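Local atomic coordinates of inosine-uridine nucleoside N-ribohydrolase (Xanthomonas oryzae pv. oryzae, PDB entry 4KL0), a protein that binds calcium and probably belongs to the nucleoside hydrolases that cleave N-glycosyl bonds, though its role as a bacterial effector is not established. Residues Q98-T103 against A201-A206; A152-A157 against H205-L210. All coordinates share one frame; numbering follows the deposited sequence.

Contact 1 of 2, residues Q98-T103 against A201-A206; sequences QDYPMT and ATDIHA
Tyr100 is the central side chain of this contact between the loop that follows strand 93-96 and the junction of helices 198-202 and 204-216. Tyr100 CB lies 3.4 Å from Asp203 OD2. The first torsion (chi1 67°) sets CG in the crowded position between the backbone N and the carbonyl carbon, so that the ring runs back along Asp203 in the opposite sense to that side chain, its plane 20° from the carboxylate. Further out, CD1 passes Asp203 CB and the Thr202 carbonyl, and Tyr100 CE1 comes within 3.4 Å of Thr202 O. At the tip, Tyr100 OH lies 4.1 Å from Thr202 CG2, while its polar partners are His110 ND1 and Gly68 N. A water at the ring edge donates to Pro101 O at 2.7 Å and to Thr202 O at 2.6 Å, joining the two backbones. Asp203, with CG anti to its backbone N, is the N-cap of helix 204-216: Asp203 OD1 accepts from Ala206 N at 3.1 Å in a nearly straight bond (172°), met from above the carboxylate plane. OD2 pairs with Thr155. The side chain of Thr202 is about 5 Å from that of Asp35, a calcium ligand, and about 8 Å from the ion. With both carboxylate oxygens bonded and the helix N-terminus beside it, Asp203 is probably ionised, its charge offset in part by the helix dipole.

Contact 2 of 2, residues A152-A157 against H205-L210; sequences AGMTDA and HAARAL
Met154 reaches across to Leu210, the two side chains crossing at about a right angle. Met154 CG is pressed against Leu210 CD2 at 3.4 Å, tighter than usual for two carbons, and Met154 SD follows at 3.6 Å from the same CD2 methyl. With CG anti to the carbonyl carbon and the chain bent at chi3 (-96°), Met154 SD also passes Ala207 CB at 4.1 Å. Leu210, its CG anti to the backbone N (chi1 179°), sends its two methyls to different places: CD2 fits between the Met154 side chain and Ala157 CB, whereas Leu210 CD1 rests on the carbonyl of Ala157, 3.6 Å from its O. One turn earlier, the methyl of Ala206 lies directly on backbone, with CB 3.6 Å from both Met154 O and Thr155 CA. Because Ala206 has only a methyl and the Thr155 side chain points away, their CA atoms come to 5.1 Å. The side-chain pairs that carry the contact are apolar, and every touching residue is buried; Thr155 OG1 is bonded to Asp203 OD2. Met154 is the N-cap of helix 155-163, just after strand 146-150 and the calcium ligand Ile151. The start of helix 155-163 is thus packed between helix 204-216, against which Met154 and Ala157 pack, and strand 28-34, where Phe33 touches Asp156 and Ala157; Asn199 and Asn200 of helix 198-202 also touch Met154.

Contact 1 meets the junction and N-cap just before helix 204-216, contact 2 its first turns; their segments share His205 and Ala206, with centres about 8 Å apart. Contact 1 is the more polar, through its bridging water, the Thr202 carbonyl and the Asp203 carboxylate, and is mostly buried, with Pro101 at its exposed rim. Contact 2 is buried and mainly apolar, joining the turn before helix 155-163 and its first turn to helix 204-216. Two probable hydrogen bonds tie them together, Asp203 OD2 to Thr155 OG1 at 2.7 Å and Gln98 N to Asp156 OD1 at 2.8 Å. The beginning of helix 155-163 therefore connects both, close to the calcium site in this Rossmann-like fold.

Contact 1 of 2, residues Q98-T103 against A201-A206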
loop_
_atom_site.group_PDB
_atom_site.type_symbol
_atom_site.label_atom_id
_atom_site.label_comp_id
_atom_site.label_asym_id
_atom_site.label_seq_id
_atom_site.Cartn_x
_atom_site.Cartn_y
_atom_site.Cartn_z
ATOM N N GLN A 98 2.997 -14.679 -9.450
ATOM C CA GLN A 98 2.803 -15.444 -10.690
ATOM C C GLN A 98 2.207 -14.662 -11.887
ATOM O O GLN A 98 1.719 -13.521 -11.768
ATOM C CB GLN A 98 1.927 -16.656 -10.376
ATOM C CG GLN A 98 0.469 -16.284 -10.179
ATOM C CD GLN A 98 -0.445 -17.475 -9.935
ATOM O OE1 GLN A 98 -1.359 -17.755 -10.745
ATOM N NE2 GLN A 98 -0.234 -18.159 -8.820
ATOM N N ASP A 99 2.236 -15.269 -13.072
ATOM C CA ASP A 99 1.711 -14.639 -14.254
ATOM C C ASP A 99 0.204 -14.413 -14.176
ATOM O O ASP A 99 -0.530 -15.172 -13.553
ATOM C CB ASP A 99 1.973 -15.552 -15.456
ATOM C CG ASP A 99 3.402 -15.409 -16.015
ATOM O OD1 ASP A 99 4.148 -14.449 -15.654
ATOM O OD2 ASP A 99 3.767 -16.281 -16.861
ATOM N N TYR A 100 -0.260 -13.404 -14.865
ATOM C CA TYR A 100 -1.668 -13.162 -14.892
ATOM C C TYR A 100 -1.968 -12.570 -16.250
ATOM O O TYR A 100 -1.071 -12.125 -16.958
ATOM C CB TYR A 100 -2.048 -12.218 -13.695
ATOM C CG TYR A 100 -1.487 -10.838 -13.834
ATOM C CD1 TYR A 100 -2.186 -9.846 -14.495
ATOM C CD2 TYR A 100 -0.222 -10.575 -13.365
ATOM C CE1 TYR A 100 -1.646 -8.567 -14.638
ATOM C CE2 TYR A 100 0.338 -9.337 -13.496
ATOM C CZ TYR A 100 -0.371 -8.348 -14.155
ATOM O OH TYR A 100 0.197 -7.092 -14.292
ATOM N N PRO A 101 -3.239 -12.558 -16.656
ATOM C CA PRO A 101 -3.593 -12.077 -18.002
ATOM C C PRO A 101 -3.455 -10.547 -18.184
ATOM O O PRO A 101 -3.851 -9.819 -17.276
ATOM C CB PRO A 101 -5.045 -12.520 -18.141
ATOM C CG PRO A 101 -5.557 -12.643 -16.766
ATOM C CD PRO A 101 -4.385 -13.100 -15.909
ATOM N N MET A 102 -2.867 -10.088 -19.301
ATOM C CA MET A 102 -2.622 -8.663 -19.616
ATOM C C MET A 102 -2.998 -8.355 -21.074
ATOM O O MET A 102 -2.421 -8.945 -21.990
ATOM C CB MET A 102 -1.113 -8.325 -19.432
ATOM C CG MET A 102 -0.679 -7.469 -18.213
ATOM S SD MET A 102 1.118 -7.114 -18.072
ATOM C CE MET A 102 1.675 -8.797 -17.865
ATOM N N THR A 103 -3.940 -7.449 -21.320
ATOM C CA THR A 103 -4.184 -6.966 -22.666
ATOM C C THR A 103 -3.017 -6.070 -23.105
ATOM O O THR A 103 -2.111 -5.739 -22.299
ATOM C CB THR A 103 -5.433 -6.083 -22.694
ATOM O OG1 THR A 103 -5.186 -4.879 -21.921
ATOM C CG2 THR A 103 -6.610 -6.831 -22.098
ATOM N N ALA A 201 -8.701 -3.876 -10.925
ATOM C CA ALA A 201 -8.571 -3.922 -12.407
ATOM C C ALA A 201 -7.252 -4.516 -12.899
ATOM O O ALA A 201 -7.205 -5.003 -14.040
ATOM C CB ALA A 201 -8.747 -2.556 -12.963
ATOM N N THR A 202 -6.245 -4.581 -12.017
ATOM C CA THR A 202 -4.978 -5.231 -12.394
ATOM C C THR A 202 -5.220 -6.671 -12.845
ATOM O O THR A 202 -4.665 -7.104 -13.871
ATOM C CB THR A 202 -3.948 -5.196 -11.243
ATOM O OG1 THR A 202 -3.568 -3.831 -10.979
ATOM C CG2 THR A 202 -2.695 -6.005 -11.638
ATOM N N ASP A 203 -6.052 -7.407 -12.089
ATOM C CA ASP A 203 -6.444 -8.778 -12.472
ATOM C C ASP A 203 -7.847 -8.937 -11.873
ATOM O O ASP A 203 -8.012 -9.334 -10.700
ATOM C CB ASP A 203 -5.443 -9.795 -11.917
ATOM C CG ASP A 203 -5.814 -11.248 -12.204
ATOM O OD1 ASP A 203 -6.952 -11.515 -12.715
ATOM O OD2 ASP A 203 -4.970 -12.121 -11.870
ATOM N N ILE A 204 -8.845 -8.630 -12.688
ATOM C CA ILE A 204 -10.208 -8.538 -12.131
ATOM C C ILE A 204 -10.762 -9.911 -11.714
ATOM O O ILE A 204 -11.539 -9.965 -10.751
ATOM C CB ILE A 204 -11.150 -7.787 -13.062
ATOM C CG1 ILE A 204 -12.463 -7.470 -12.315
ATOM C CG2 ILE A 204 -11.414 -8.647 -14.294
ATOM C CD1 ILE A 204 -12.294 -6.619 -11.077
ATOM N N HIS A 205 -10.367 -10.987 -12.409
ATOM C CA HIS A 205 -10.839 -12.340 -12.060
ATOM C C HIS A 205 -10.258 -12.773 -10.756
ATOM O O HIS A 205 -10.974 -13.331 -9.925
ATOM C CB HIS A 205 -10.490 -13.355 -13.154
ATOM C CG HIS A 205 -10.959 -12.896 -14.496
ATOM N ND1 HIS A 205 -12.287 -12.602 -14.738
ATOM C CD2 HIS A 205 -10.280 -12.538 -15.610
ATOM C CE1 HIS A 205 -12.414 -12.130 -15.966
ATOM N NE2 HIS A 205 -11.213 -12.095 -16.521
ATOM N N ALA A 206 -8.965 -12.519 -10.550
ATOM C CA ALA A 206 -8.387 -12.763 -9.217
ATOM C C ALA A 206 -9.037 -11.916 -8.114
ATOM O O ALA A 206 -9.218 -12.418 -7.005
ATOM C CB ALA A 206 -6.885 -12.493 -9.224
HETATM O O HOH W 1 -5.671 -8.474 -15.875
#

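Contact 2 of 2, residues A152-A157 against H205-L210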
loop_
_atom_site.group_PDB
_atom_site.type_symbol
_atom_site.label_atom_id
_atom_site.label_comp_id
_atom_site.label_asym_id
_atom_site.label_seq_id
_atom_site.Cartn_x
_atom_site.Cartn_y
_atom_site.Cartn_z
ATOM N N ALA A 152 -2.079 -3.960 -3.989
ATOM C CA ALA A 152 -1.828 -4.154 -5.418
ATOM C C ALA A 152 -2.821 -5.121 -5.959
ATOM O O ALA A 152 -3.734 -5.477 -5.223
ATOM C CB ALA A 152 -0.375 -4.726 -5.662
ATOM N N GLY A 153 -2.597 -5.610 -7.193
ATOM C CA GLY A 153 -3.504 -6.589 -7.805
ATOM C C GLY A 153 -3.474 -7.872 -7.007
ATOM O O GLY A 153 -2.548 -8.154 -6.209
ATOM N N MET A 154 -4.510 -8.684 -7.215
ATOM C CA MET A 154 -4.765 -9.743 -6.271
ATOM C C MET A 154 -4.466 -11.132 -6.844
ATOM O O MET A 154 -4.876 -12.118 -6.225
ATOM C CB MET A 154 -6.238 -9.645 -5.830
ATOM C CG MET A 154 -6.354 -8.642 -4.664
ATOM S SD MET A 154 -7.939 -7.743 -4.479
ATOM C CE MET A 154 -7.506 -6.252 -5.325
ATOM N N THR A 155 -3.688 -11.226 -7.926
ATOM C CA THR A 155 -3.348 -12.565 -8.500
ATOM C C THR A 155 -2.800 -13.519 -7.424
ATOM O O THR A 155 -3.234 -14.689 -7.285
ATOM C CB THR A 155 -2.266 -12.362 -9.538
ATOM O OG1 THR A 155 -2.738 -11.431 -10.518
ATOM C CG2 THR A 155 -1.835 -13.668 -10.172
ATOM N N ASP A 156 -1.824 -13.049 -6.664
ATOM C CA ASP A 156 -1.182 -13.898 -5.627
ATOM C C ASP A 156 -1.990 -14.039 -4.351
ATOM O O ASP A 156 -1.974 -15.129 -3.708
ATOM C CB ASP A 156 0.226 -13.373 -5.344
ATOM C CG ASP A 156 0.992 -13.215 -6.621
ATOM O OD1 ASP A 156 1.200 -14.238 -7.320
ATOM O OD2 ASP A 156 1.352 -12.096 -6.985
ATOM N N ALA A 157 -2.654 -12.968 -3.901
ATOM C CA ALA A 157 -3.488 -13.106 -2.735
ATOM C C ALA A 157 -4.596 -14.120 -2.981
ATOM O O ALA A 157 -4.926 -14.878 -2.085
ATOM C CB ALA A 157 -4.091 -11.714 -2.319
ATOM N N HIS A 205 -10.367 -10.987 -12.409
ATOM C CA HIS A 205 -10.839 -12.340 -12.060
ATOM C C HIS A 205 -10.258 -12.773 -10.756
ATOM O O HIS A 205 -10.974 -13.331 -9.925
ATOM C CB HIS A 205 -10.490 -13.355 -13.154
ATOM C CG HIS A 205 -10.959 -12.896 -14.496
ATOM N ND1 HIS A 205 -12.287 -12.602 -14.738
ATOM C CD2 HIS A 205 -10.280 -12.538 -15.610
ATOM C CE1 HIS A 205 -12.414 -12.130 -15.966
ATOM N NE2 HIS A 205 -11.213 -12.095 -16.521
ATOM N N ALA A 206 -8.965 -12.519 -10.550
ATOM C CA ALA A 206 -8.387 -12.763 -9.217
ATOM C C ALA A 206 -9.037 -11.916 -8.114
ATOM O O ALA A 206 -9.218 -12.418 -7.005
ATOM C CB ALA A 206 -6.885 -12.493 -9.224
ATOM N N ALA A 207 -9.361 -10.632 -8.389
ATOM C CA ALA A 207 -10.055 -9.809 -7.392
ATOM C C ALA A 207 -11.436 -10.405 -7.076
ATOM O O ALA A 207 -11.811 -10.474 -5.912
ATOM C CB ALA A 207 -10.245 -8.392 -7.839
ATOM N N ARG A 208 -12.173 -10.821 -8.092
ATOM C CA ARG A 208 -13.465 -11.461 -7.789
ATOM C C ARG A 208 -13.256 -12.743 -6.962
ATOM O O ARG A 208 -14.050 -13.024 -6.065
ATOM C CB ARG A 208 -14.190 -11.798 -9.103
ATOM C CG ARG A 208 -14.611 -10.565 -9.802
ATOM C CD ARG A 208 -15.266 -10.813 -11.176
ATOM N NE ARG A 208 -15.822 -9.531 -11.582
ATOM C CZ ARG A 208 -15.905 -9.069 -12.812
ATOM N NH1 ARG A 208 -15.472 -9.818 -13.841
ATOM N NH2 ARG A 208 -16.434 -7.838 -12.991
ATOM N N ALA A 209 -12.265 -13.542 -7.302
ATOM C CA ALA A 209 -12.053 -14.800 -6.584
ATOM C C ALA A 209 -11.726 -14.482 -5.103
ATOM O O ALA A 209 -12.167 -15.185 -4.172
ATOM C CB ALA A 209 -10.958 -15.586 -7.221
ATOM N N LEU A 210 -10.915 -13.450 -4.876
ATOM C CA LEU A 210 -10.465 -13.144 -3.519
ATOM C C LEU A 210 -11.605 -12.631 -2.648
ATOM O O LEU A 210 -11.781 -13.166 -1.519
ATOM C CB LEU A 210 -9.234 -12.191 -3.515
ATOM C CG LEU A 210 -8.719 -11.812 -2.132
ATOM C CD1 LEU A 210 -7.956 -12.968 -1.474
ATOM C CD2 LEU A 210 -7.807 -10.573 -2.232
#